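Endoglucanase (Bacillus akibai, PDB 1UWW) hydrolyses internal beta-1,4-glucosidic linkages in cellulose and related beta-glucans, and binds non-crystalline cellulose through the family 28 carbohydrate-binding module that this chain comprises. Local coordinates at residues 55-60 against 175-180; 72-77 against 168-173; 81-86 against 155-160. All coordinates share one frame; numbering follows the deposited sequence.

Contact 1: 55-60 against 175-180; sequences WEFGYP and SDFAGR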
loop_
_atom_site.group_PDB
_atom_site.type_symbol
_atom_site.label_atom_id
_atom_site.label_comp_id
_atom_site.label_asym_id
_atom_site.label_seq_id
_atom_site.Cartn_x
_atom_site.Cartn_y
_atom_site.Cartn_z
ATOM N N TRP A 55 -12.770 -18.509 0.110
ATOM C CA TRP A 55 -14.015 -17.893 -0.363
ATOM C C TRP A 55 -13.857 -17.662 -1.857
ATOM O O TRP A 55 -12.764 -17.689 -2.390
ATOM C CB TRP A 55 -14.335 -16.609 0.422
ATOM C CG TRP A 55 -13.370 -15.483 0.219
ATOM C CD1 TRP A 55 -13.542 -14.417 -0.614
ATOM C CD2 TRP A 55 -12.098 -15.277 0.878
ATOM N NE1 TRP A 55 -12.451 -13.582 -0.534
ATOM C CE2 TRP A 55 -11.561 -14.076 0.381
ATOM C CE3 TRP A 55 -11.357 -15.997 1.820
ATOM C CZ2 TRP A 55 -10.330 -13.563 0.815
ATOM C CZ3 TRP A 55 -10.121 -15.485 2.236
ATOM C CH2 TRP A 55 -9.633 -14.291 1.730
ATOM N N GLU A 56 -14.960 -17.377 -2.535
ATOM C CA GLU A 56 -14.923 -16.994 -3.933
ATOM C C GLU A 56 -15.704 -15.712 -4.157
ATOM O O GLU A 56 -16.650 -15.403 -3.445
ATOM C CB GLU A 56 -15.326 -18.119 -4.876
ATOM C CG GLU A 56 -16.661 -18.746 -4.734
ATOM C CD GLU A 56 -16.892 -19.790 -5.853
ATOM O OE1 GLU A 56 -15.914 -20.344 -6.450
ATOM O OE2 GLU A 56 -18.050 -20.053 -6.143
ATOM N N PHE A 57 -15.252 -14.951 -5.125
ATOM C CA PHE A 57 -15.828 -13.644 -5.411
ATOM C C PHE A 57 -15.229 -13.126 -6.703
ATOM O O PHE A 57 -14.271 -13.660 -7.219
ATOM C CB PHE A 57 -15.542 -12.641 -4.273
ATOM C CG PHE A 57 -14.123 -12.120 -4.275
ATOM C CD1 PHE A 57 -13.047 -12.921 -3.877
ATOM C CD2 PHE A 57 -13.836 -10.851 -4.765
ATOM C CE1 PHE A 57 -11.757 -12.430 -3.931
ATOM C CE2 PHE A 57 -12.543 -10.414 -4.837
ATOM C CZ PHE A 57 -11.525 -11.200 -4.418
ATOM N N GLY A 58 -15.815 -12.051 -7.223
ATOM C CA GLY A 58 -15.180 -11.265 -8.253
ATOM C C GLY A 58 -15.402 -9.799 -8.002
ATOM O O GLY A 58 -16.484 -9.422 -7.578
ATOM N N TYR A 59 -14.414 -8.984 -8.323
ATOM C CA TYR A 59 -14.581 -7.544 -8.247
ATOM C C TYR A 59 -15.527 -7.020 -9.334
ATOM O O TYR A 59 -15.577 -7.577 -10.426
ATOM C CB TYR A 59 -13.235 -6.841 -8.387
ATOM C CG TYR A 59 -12.216 -7.109 -7.271
ATOM C CD1 TYR A 59 -12.447 -6.700 -5.959
ATOM C CD2 TYR A 59 -11.030 -7.739 -7.536
ATOM C CE1 TYR A 59 -11.481 -6.922 -4.959
ATOM C CE2 TYR A 59 -10.079 -7.949 -6.548
ATOM C CZ TYR A 59 -10.313 -7.536 -5.279
ATOM O OH TYR A 59 -9.357 -7.775 -4.308
ATOM N N PRO A 60 -16.225 -5.919 -9.049
ATOM C CA PRO A 60 -17.108 -5.305 -10.049
ATOM C C PRO A 60 -16.309 -4.573 -11.097
ATOM O O PRO A 60 -15.174 -4.159 -10.857
ATOM C CB PRO A 60 -17.949 -4.344 -9.205
ATOM C CG PRO A 60 -17.015 -3.928 -8.137
ATOM C CD PRO A 60 -16.305 -5.206 -7.754
ATOM N N SER A 175 -8.503 -4.434 -11.493
ATOM C CA SER A 175 -8.414 -5.831 -11.949
ATOM C C SER A 175 -9.774 -6.346 -12.382
ATOM O O SER A 175 -10.795 -5.729 -12.118
ATOM C CB SER A 175 -7.894 -6.755 -10.854
ATOM O OG SER A 175 -8.938 -7.145 -9.988
ATOM N N ASP A 176 -9.757 -7.500 -13.047
ATOM C CA ASP A 176 -10.979 -8.214 -13.394
ATOM C C ASP A 176 -11.035 -9.563 -12.702
ATOM O O ASP A 176 -11.732 -10.491 -13.150
ATOM C CB ASP A 176 -11.117 -8.319 -14.912
ATOM C CG ASP A 176 -10.032 -9.110 -15.563
ATOM O OD1 ASP A 176 -9.033 -9.538 -14.927
ATOM O OD2 ASP A 176 -10.101 -9.374 -16.807
ATOM N N PHE A 177 -10.329 -9.692 -11.585
ATOM C CA PHE A 177 -10.276 -10.963 -10.902
ATOM C C PHE A 177 -11.660 -11.501 -10.527
ATOM O O PHE A 177 -12.494 -10.803 -9.946
ATOM C CB PHE A 177 -9.431 -10.875 -9.602
ATOM C CG PHE A 177 -9.408 -12.187 -8.867
ATOM C CD1 PHE A 177 -8.552 -13.198 -9.246
ATOM C CD2 PHE A 177 -10.304 -12.446 -7.865
ATOM C CE1 PHE A 177 -8.572 -14.435 -8.615
ATOM C CE2 PHE A 177 -10.335 -13.688 -7.235
ATOM C CZ PHE A 177 -9.474 -14.663 -7.600
ATOM N N ALA A 178 -11.879 -12.793 -10.828
ATOM C CA ALA A 178 -12.984 -13.553 -10.279
ATOM C C ALA A 178 -12.511 -14.992 -10.095
ATOM O O ALA A 178 -11.842 -15.521 -10.971
ATOM C CB ALA A 178 -14.185 -13.525 -11.236
ATOM N N GLY A 179 -12.838 -15.590 -8.967
ATOM C CA GLY A 179 -12.419 -16.955 -8.681
ATOM C C GLY A 179 -12.371 -17.227 -7.214
ATOM O O GLY A 179 -12.975 -16.525 -6.426
ATOM N N ARG A 180 -11.692 -18.320 -6.862
ATOM C CA ARG A 180 -11.595 -18.768 -5.476
ATOM C C ARG A 180 -10.202 -18.451 -4.953
ATOM O O ARG A 180 -9.234 -18.542 -5.701
ATOM C CB ARG A 180 -11.915 -20.261 -5.385
ATOM C CG ARG A 180 -11.865 -20.788 -3.972
ATOM C CD ARG A 180 -12.468 -22.162 -3.808
ATOM N NE ARG A 180 -13.924 -22.137 -3.850
ATOM C CZ ARG A 180 -14.706 -21.727 -2.868
ATOM N NH1 ARG A 180 -14.220 -21.342 -1.697
ATOM N NH2 ARG A 180 -16.029 -21.719 -3.016
HETATM O O HOH W 1 -17.569 -23.041 -5.385
HETATM O O HOH W 2 -14.710 -9.968 -11.534
#

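Contact 2: 72-77 against 168-173; sequences PRLDFW and IIFADV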
loop_
_atom_site.group_PDB
_atom_site.type_symbol
_atom_site.label_atom_id
_atom_site.label_comp_id
_atom_site.label_asym_id
_atom_site.label_seq_id
_atom_site.Cartn_x
_atom_site.Cartn_y
_atom_site.Cartn_z
ATOM N N PRO A 72 -12.584 -7.706 -0.016
ATOM C CA PRO A 72 -12.686 -8.641 1.110
ATOM C C PRO A 72 -11.824 -8.167 2.287
ATOM O O PRO A 72 -10.672 -7.756 2.078
ATOM C CB PRO A 72 -12.133 -9.952 0.547
ATOM C CG PRO A 72 -12.358 -9.858 -0.961
ATOM C CD PRO A 72 -12.199 -8.372 -1.265
ATOM N N ARG A 73 -12.347 -8.274 3.489
ATOM C CA ARG A 73 -11.659 -7.864 4.697
ATOM C C ARG A 73 -11.867 -8.946 5.731
ATOM O O ARG A 73 -12.921 -9.067 6.331
ATOM C CB ARG A 73 -12.202 -6.546 5.221
ATOM C CG ARG A 73 -11.974 -5.306 4.439
ATOM C CD ARG A 73 -12.100 -4.075 5.326
ATOM N NE ARG A 73 -12.458 -2.849 4.639
ATOM C CZ ARG A 73 -12.297 -1.641 5.193
ATOM N NH1 ARG A 73 -11.815 -1.534 6.430
ATOM N NH2 ARG A 73 -12.622 -0.554 4.517
ATOM N N LEU A 74 -10.832 -9.735 5.941
ATOM C CA LEU A 74 -10.833 -10.744 7.003
ATOM C C LEU A 74 -10.520 -10.088 8.332
ATOM O O LEU A 74 -9.840 -9.073 8.381
ATOM C CB LEU A 74 -9.778 -11.807 6.753
ATOM C CG LEU A 74 -9.973 -12.711 5.561
ATOM C CD1 LEU A 74 -8.785 -13.656 5.441
ATOM C CD2 LEU A 74 -11.220 -13.547 5.735
ATOM N N ASP A 75 -10.994 -10.674 9.410
ATOM C CA ASP A 75 -10.835 -10.145 10.756
ATOM C C ASP A 75 -10.580 -11.307 11.707
ATOM O O ASP A 75 -11.215 -12.353 11.617
ATOM C CB ASP A 75 -12.109 -9.357 11.104
ATOM C CG ASP A 75 -11.967 -8.393 12.233
ATOM O OD1 ASP A 75 -10.851 -8.162 12.743
ATOM O OD2 ASP A 75 -13.009 -7.826 12.677
ATOM N N PHE A 76 -9.674 -11.107 12.646
ATOM C CA PHE A 76 -9.233 -12.112 13.613
ATOM C C PHE A 76 -9.081 -11.448 14.975
ATOM O O PHE A 76 -8.167 -10.675 15.175
ATOM C CB PHE A 76 -7.908 -12.723 13.142
ATOM C CG PHE A 76 -7.353 -13.766 14.039
ATOM C CD1 PHE A 76 -7.802 -15.084 13.989
ATOM C CD2 PHE A 76 -6.355 -13.451 14.935
ATOM C CE1 PHE A 76 -7.230 -16.053 14.796
ATOM C CE2 PHE A 76 -5.814 -14.417 15.755
ATOM C CZ PHE A 76 -6.254 -15.715 15.689
ATOM N N TRP A 77 -9.986 -11.749 15.895
ATOM C CA TRP A 77 -9.947 -11.217 17.248
ATOM C C TRP A 77 -9.325 -12.220 18.197
ATOM O O TRP A 77 -9.760 -13.377 18.268
ATOM C CB TRP A 77 -11.356 -10.856 17.743
ATOM C CG TRP A 77 -11.944 -9.642 17.054
ATOM C CD1 TRP A 77 -12.191 -9.478 15.724
ATOM C CD2 TRP A 77 -12.348 -8.403 17.674
ATOM N NE1 TRP A 77 -12.702 -8.226 15.477
ATOM C CE2 TRP A 77 -12.817 -7.552 16.657
ATOM C CE3 TRP A 77 -12.361 -7.933 18.997
ATOM C CZ2 TRP A 77 -13.294 -6.270 16.914
ATOM C CZ3 TRP A 77 -12.851 -6.655 19.244
ATOM C CH2 TRP A 77 -13.302 -5.848 18.215
ATOM N N ILE A 168 -7.085 -8.200 7.447
ATOM C CA ILE A 168 -6.339 -8.359 6.207
ATOM C C ILE A 168 -7.284 -7.904 5.122
ATOM O O ILE A 168 -8.382 -8.478 4.973
ATOM C CB ILE A 168 -5.852 -9.812 5.968
ATOM C CG1 ILE A 168 -5.037 -10.295 7.173
ATOM C CG2 ILE A 168 -5.019 -9.862 4.730
ATOM C CD1 ILE A 168 -4.619 -11.718 7.082
ATOM N N ILE A 169 -6.873 -6.895 4.373
ATOM C CA ILE A 169 -7.688 -6.258 3.344
ATOM C C ILE A 169 -7.142 -6.635 2.000
ATOM O O ILE A 169 -5.944 -6.487 1.753
ATOM C CB ILE A 169 -7.660 -4.730 3.538
ATOM C CG1 ILE A 169 -8.228 -4.357 4.914
ATOM C CG2 ILE A 169 -8.502 -4.065 2.433
ATOM C CD1 ILE A 169 -8.035 -2.932 5.324
ATOM N N PHE A 170 -8.000 -7.111 1.102
ATOM C CA PHE A 170 -7.621 -7.593 -0.230
ATOM C C PHE A 170 -8.218 -6.644 -1.257
ATOM O O PHE A 170 -9.359 -6.844 -1.720
ATOM C CB PHE A 170 -8.115 -9.017 -0.453
ATOM C CG PHE A 170 -7.529 -10.020 0.495
ATOM C CD1 PHE A 170 -8.081 -10.221 1.734
ATOM C CD2 PHE A 170 -6.419 -10.781 0.144
ATOM C CE1 PHE A 170 -7.590 -11.174 2.610
ATOM C CE2 PHE A 170 -5.904 -11.728 1.023
ATOM C CZ PHE A 170 -6.491 -11.918 2.250
ATOM N N ALA A 171 -7.504 -5.594 -1.620
ATOM C CA ALA A 171 -8.080 -4.498 -2.414
ATOM C C ALA A 171 -7.801 -4.621 -3.907
ATOM O O ALA A 171 -6.725 -5.002 -4.336
ATOM C CB ALA A 171 -7.547 -3.181 -1.911
ATOM N N ASP A 172 -8.800 -4.259 -4.698
ATOM C CA ASP A 172 -8.735 -4.226 -6.150
ATOM C C ASP A 172 -7.870 -3.074 -6.633
ATOM O O ASP A 172 -8.022 -1.941 -6.169
ATOM C CB ASP A 172 -10.168 -4.036 -6.655
ATOM C CG ASP A 172 -10.324 -4.202 -8.145
ATOM O OD1 ASP A 172 -9.447 -4.720 -8.843
ATOM O OD2 ASP A 172 -11.400 -3.790 -8.655
ATOM N N VAL A 173 -7.008 -3.347 -7.602
ATOM C CA VAL A 173 -6.274 -2.321 -8.327
ATOM C C VAL A 173 -6.555 -2.517 -9.818
ATOM O O VAL A 173 -5.786 -3.124 -10.546
ATOM C CB VAL A 173 -4.749 -2.427 -8.089
ATOM C CG1 VAL A 173 -4.042 -1.235 -8.701
ATOM C CG2 VAL A 173 -4.411 -2.550 -6.594
#

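Contact 3: 81-86 against 155-160; sequences LVRGEN and TNIQDD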
loop_
_atom_site.group_PDB
_atom_site.type_symbol
_atom_site.label_atom_id
_atom_site.label_comp_id
_atom_site.label_asym_id
_atom_site.label_seq_id
_atom_site.Cartn_x
_atom_site.Cartn_y
_atom_site.Cartn_z
ATOM N N LEU A 81 -2.939 -10.770 21.665
ATOM C CA LEU A 81 -2.386 -10.641 20.327
ATOM C C LEU A 81 -1.319 -9.569 20.364
ATOM O O LEU A 81 -1.631 -8.400 20.583
ATOM C CB LEU A 81 -3.480 -10.261 19.327
ATOM C CG LEU A 81 -3.106 -10.224 17.851
ATOM C CD1 LEU A 81 -2.775 -11.619 17.337
ATOM C CD2 LEU A 81 -4.271 -9.642 17.041
ATOM N N VAL A 82 -0.079 -9.982 20.194
ATOM C CA VAL A 82 1.066 -9.090 20.287
ATOM C C VAL A 82 2.096 -9.446 19.223
ATOM O O VAL A 82 2.183 -10.593 18.772
ATOM C CB VAL A 82 1.726 -9.101 21.697
ATOM C CG1 VAL A 82 0.735 -8.678 22.778
ATOM C CG2 VAL A 82 2.368 -10.473 22.009
ATOM N N ARG A 83 2.913 -8.462 18.861
ATOM C CA ARG A 83 4.015 -8.678 17.946
ATOM C C ARG A 83 5.134 -9.504 18.552
ATOM O O ARG A 83 5.784 -10.301 17.881
ATOM C CB ARG A 83 4.597 -7.345 17.473
ATOM C CG ARG A 83 5.764 -7.452 16.489
ATOM C CD ARG A 83 6.213 -6.142 15.953
ATOM N NE ARG A 83 6.686 -5.263 17.028
ATOM C CZ ARG A 83 6.805 -3.949 16.937
ATOM N NH1 ARG A 83 6.495 -3.295 15.834
ATOM N NH2 ARG A 83 7.232 -3.252 17.989
ATOM N N GLY A 84 5.430 -9.249 19.817
ATOM C CA GLY A 84 6.584 -9.878 20.439
ATOM C C GLY A 84 7.857 -9.507 19.714
ATOM O O GLY A 84 8.000 -8.407 19.185
ATOM N N GLU A 85 8.779 -10.456 19.634
ATOM C CA GLU A 85 10.021 -10.261 18.902
ATOM C C GLU A 85 9.935 -10.598 17.413
ATOM O O GLU A 85 10.907 -10.540 16.692
ATOM C CB GLU A 85 11.138 -11.079 19.545
ATOM C CG GLU A 85 11.583 -10.490 20.870
ATOM C CD GLU A 85 12.600 -11.354 21.611
ATOM O OE1 GLU A 85 12.488 -12.601 21.590
ATOM O OE2 GLU A 85 13.498 -10.771 22.248
ATOM N N ASN A 86 8.735 -10.896 16.955
ATOM C CA ASN A 86 8.530 -11.203 15.550
ATOM C C ASN A 86 8.607 -9.979 14.674
ATOM O O ASN A 86 8.331 -8.861 15.099
ATOM C CB ASN A 86 7.178 -11.872 15.398
ATOM C CG ASN A 86 7.141 -13.212 16.080
ATOM O OD1 ASN A 86 7.895 -14.099 15.691
ATOM N ND2 ASN A 86 6.329 -13.352 17.112
ATOM N N THR A 155 6.039 1.598 14.016
ATOM C CA THR A 155 6.627 2.301 15.154
ATOM C C THR A 155 5.636 2.682 16.217
ATOM O O THR A 155 6.060 2.944 17.342
ATOM C CB THR A 155 7.364 3.565 14.728
ATOM O OG1 THR A 155 6.449 4.478 14.103
ATOM C CG2 THR A 155 8.441 3.241 13.694
ATOM N N ASN A 156 4.341 2.696 15.910
ATOM C CA ASN A 156 3.335 3.088 16.903
ATOM C C ASN A 156 2.773 1.921 17.690
ATOM O O ASN A 156 1.709 2.022 18.310
ATOM C CB ASN A 156 2.198 3.859 16.249
ATOM C CG ASN A 156 2.420 5.349 16.286
ATOM O OD1 ASN A 156 2.887 5.906 17.295
ATOM N ND2 ASN A 156 2.071 6.004 15.206
ATOM N N ILE A 157 3.476 0.795 17.654
ATOM C CA ILE A 157 3.240 -0.259 18.628
ATOM C C ILE A 157 4.574 -0.626 19.241
ATOM O O ILE A 157 5.623 -0.287 18.729
ATOM C CB ILE A 157 2.550 -1.528 18.030
ATOM C CG1 ILE A 157 3.470 -2.237 17.035
ATOM C CG2 ILE A 157 1.169 -1.191 17.418
ATOM C CD1 ILE A 157 2.877 -3.461 16.395
ATOM N N GLN A 158 4.491 -1.322 20.362
ATOM C CA GLN A 158 5.643 -1.925 21.013
ATOM C C GLN A 158 5.466 -3.428 21.014
ATOM O O GLN A 158 4.415 -3.945 20.629
ATOM C CB GLN A 158 5.704 -1.405 22.429
ATOM C CG GLN A 158 5.939 0.089 22.441
ATOM C CD GLN A 158 5.792 0.704 23.776
ATOM O OE1 GLN A 158 4.921 0.320 24.573
ATOM N NE2 GLN A 158 6.622 1.701 24.025
ATOM N N ASP A 159 6.485 -4.156 21.441
ATOM C CA ASP A 159 6.429 -5.607 21.364
ATOM C C ASP A 159 5.367 -6.216 22.259
ATOM O O ASP A 159 4.879 -7.311 21.979
ATOM C CB ASP A 159 7.800 -6.206 21.688
ATOM C CG ASP A 159 8.827 -5.967 20.592
ATOM O OD1 ASP A 159 8.479 -5.389 19.523
ATOM O OD2 ASP A 159 10.020 -6.359 20.690
ATOM N N ASP A 160 4.972 -5.522 23.313
ATOM C CA ASP A 160 3.932 -5.990 24.227
ATOM C C ASP A 160 2.566 -5.295 24.061
ATOM O O ASP A 160 1.642 -5.538 24.822
ATOM C CB ASP A 160 4.400 -5.907 25.694
ATOM C CG ASP A 160 4.493 -4.487 26.225
ATOM O OD1 ASP A 160 4.349 -3.486 25.486
ATOM O OD2 ASP A 160 4.739 -4.302 27.442
HETATM O O HOH W 3 2.370 -5.769 19.753
HETATM O O HOH W 4 8.147 -0.315 17.637
#

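Contact 1: 55-60 against 175-180
Phe57 lays the CE1 and CZ end of its ring across the CD2 and CE2 side of Phe177, with Phe57 CE1 3.8 Å from Phe177 CE2. The side chains cross at about a right angle and the ring planes are inclined at 47°, an oblique aromatic pair. It lies near one end of the beta-sandwich formed by this carbohydrate-binding module, where the last residues of strand 50-58 meet, antiparallel, the chain entering strand 180-189. Phe57 CG sits between the backbone N and the carbonyl carbon (chi1 76°). Phe57 CE2, next to CZ, is 3.6 Å above the plane of the Tyr59 ring, over its centre. Leu95 and Pro97 of strand 88-97 also pack on Phe177.

The backbones pair as antiparallel strands through a corner at Gly179, whose backbone angles leave no room for a side chain beside the preceding carbonyl O. Phe57 and Gly179 form a hydrogen-bonded pair, exchanging N-H to O bonds in both directions, with Gly179 N 3.0 Å from Phe57 O. Just past the strand, Tyr59 N bonds Phe177 O at 3.1 Å. Ser175 OG, itself bonded to Asp172, lies 3.3 Å from Tyr59 CD2.

Glu56 and Arg180 project from the sheet on the same face as Ala178. The aliphatic part of Glu56 covers one face of the guanidinium, CG coming to 3.5 Å from Arg180 NH2. The carboxylate lies above the guanidinium plane, inclined to it by 23°, and the salt bridge from Glu56 OE1 to Arg180 NH2 is long, at 3.7 Å. A water lying in the guanidinium plane accepts from NH2 and donates weakly to Glu56 OE2, while Arg180 NH1 turns to Ser54 OG.

Contact 2: 72-77 against 168-173
Arg73 and Ile169 lie side by side and point the same way, from facing positions on adjacent antiparallel strands of the five-stranded sheet in this beta-sandwich. The Arg73 chain is extended from CG to NE, and both its CG and CD run along Ile169 CG1, the CG to CG1 distance being 3.9 Å. Further out, Ile169 CD1 reaches one face of the guanidinium. Met167 also touches Arg73, and Trp68 packs on Ile169 from a loop.

Leu74 and Phe170 belong to the opposite face of the sheet, and there the side chains cross obliquely. Leu74 CD1 meets the edge of the phenyl ring near its plane, 4.0 Å from Phe170 CE1. Both residues look into the interior of the sandwich: Phe93 and Trp55, from strands of the other sheet, contact the Phe170 ring, and Leu53 and Trp55 contact Leu74. Phe170 CG lies beside the backbone N, anti to the carbonyl carbon (chi1 -62°).

Pro72 O has two roles at this point. It accepts the hydrogen bond of Phe170 N at 2.9 Å, and it also lies in the plane of the Phe170 ring, at the edge, 3.6 Å from CD1. Leu74 and Ile168 form the hydrogen-bonded pair that continues the ladder, Leu74 N being 2.9 Å from Ile168 O and Ile168 N 3.0 Å from Leu74 O. The pairing runs on to Phe76 and Met166, and strand 73-77 also carries a side-chain bond of its own. Asp75, whose OD1 is bonded by Asn165 ND2, accepts Trp77 NE1 on OD2 at 2.8 Å; the oxygen lies in the indole plane, while the donor stands above the carboxylate plane.

Contact 3: 81-86 against 155-160
One face of the Arg83 guanidinium is covered by Ile157, whose CG1 sits 3.3 Å above the plane, offset toward the rim. At the edge lies Asp159 OD1, and a water in the plane links NH2 to Ile157 O. The site joins two loops at one end of the beta-sandwich, one of them making a type II' turn from Arg83 to Asn86. The bend in the arginine at chi3 (61°) brings NE round so that the grip on the aspartate is side-on: NE at 3.1 Å and NH2 at 2.9 Å both meet the single oxygen Asp159 OD1. The carboxylate stands perpendicular to the guanidinium, at 90°. Arg152 NH1 is a further salt-bridge partner of OD1, so the carboxylate probably offsets the repulsion between the two arginines. Arg83 NH1 is occupied by Val151 O and Ile154 O.

The backbones add a hydrogen bond from Gly84 N to Asp159 O, 3.0 Å long. Val82 CB packs 3.6 Å from that same Asp159 O. A second water bridges Arg83 N and Gln158 O. Beside this junction Asn156 ND2 is bonded to Asn116 O of the second subunit. The turn itself is closed at Arg83 O, which receives Asn86 N at 3.1 Å and Asn86 ND2 at 3.2 Å from opposite faces of its plane.

From the N terminus, the chain passes through 55-60, 72-77 and 81-86, then meets their partners in reverse order at 155-160, 168-173 and 175-180. The loops therefore nest without crossing: contact 3 closes the innermost, contact 2 encloses it, and contact 1 encloses both. Contact 1 belongs to the six-stranded sheet and contact 2 to the five-stranded one; the two touch where Tyr59 OH probably hydrogen-bonds Phe170 O at 2.8 Å and Trp55 packs on Pro72. Contact 3 joins loops at the far end of the sandwich, about 33 Å from contact 1 between centres, and adjoins contact 2 through the sequence alone.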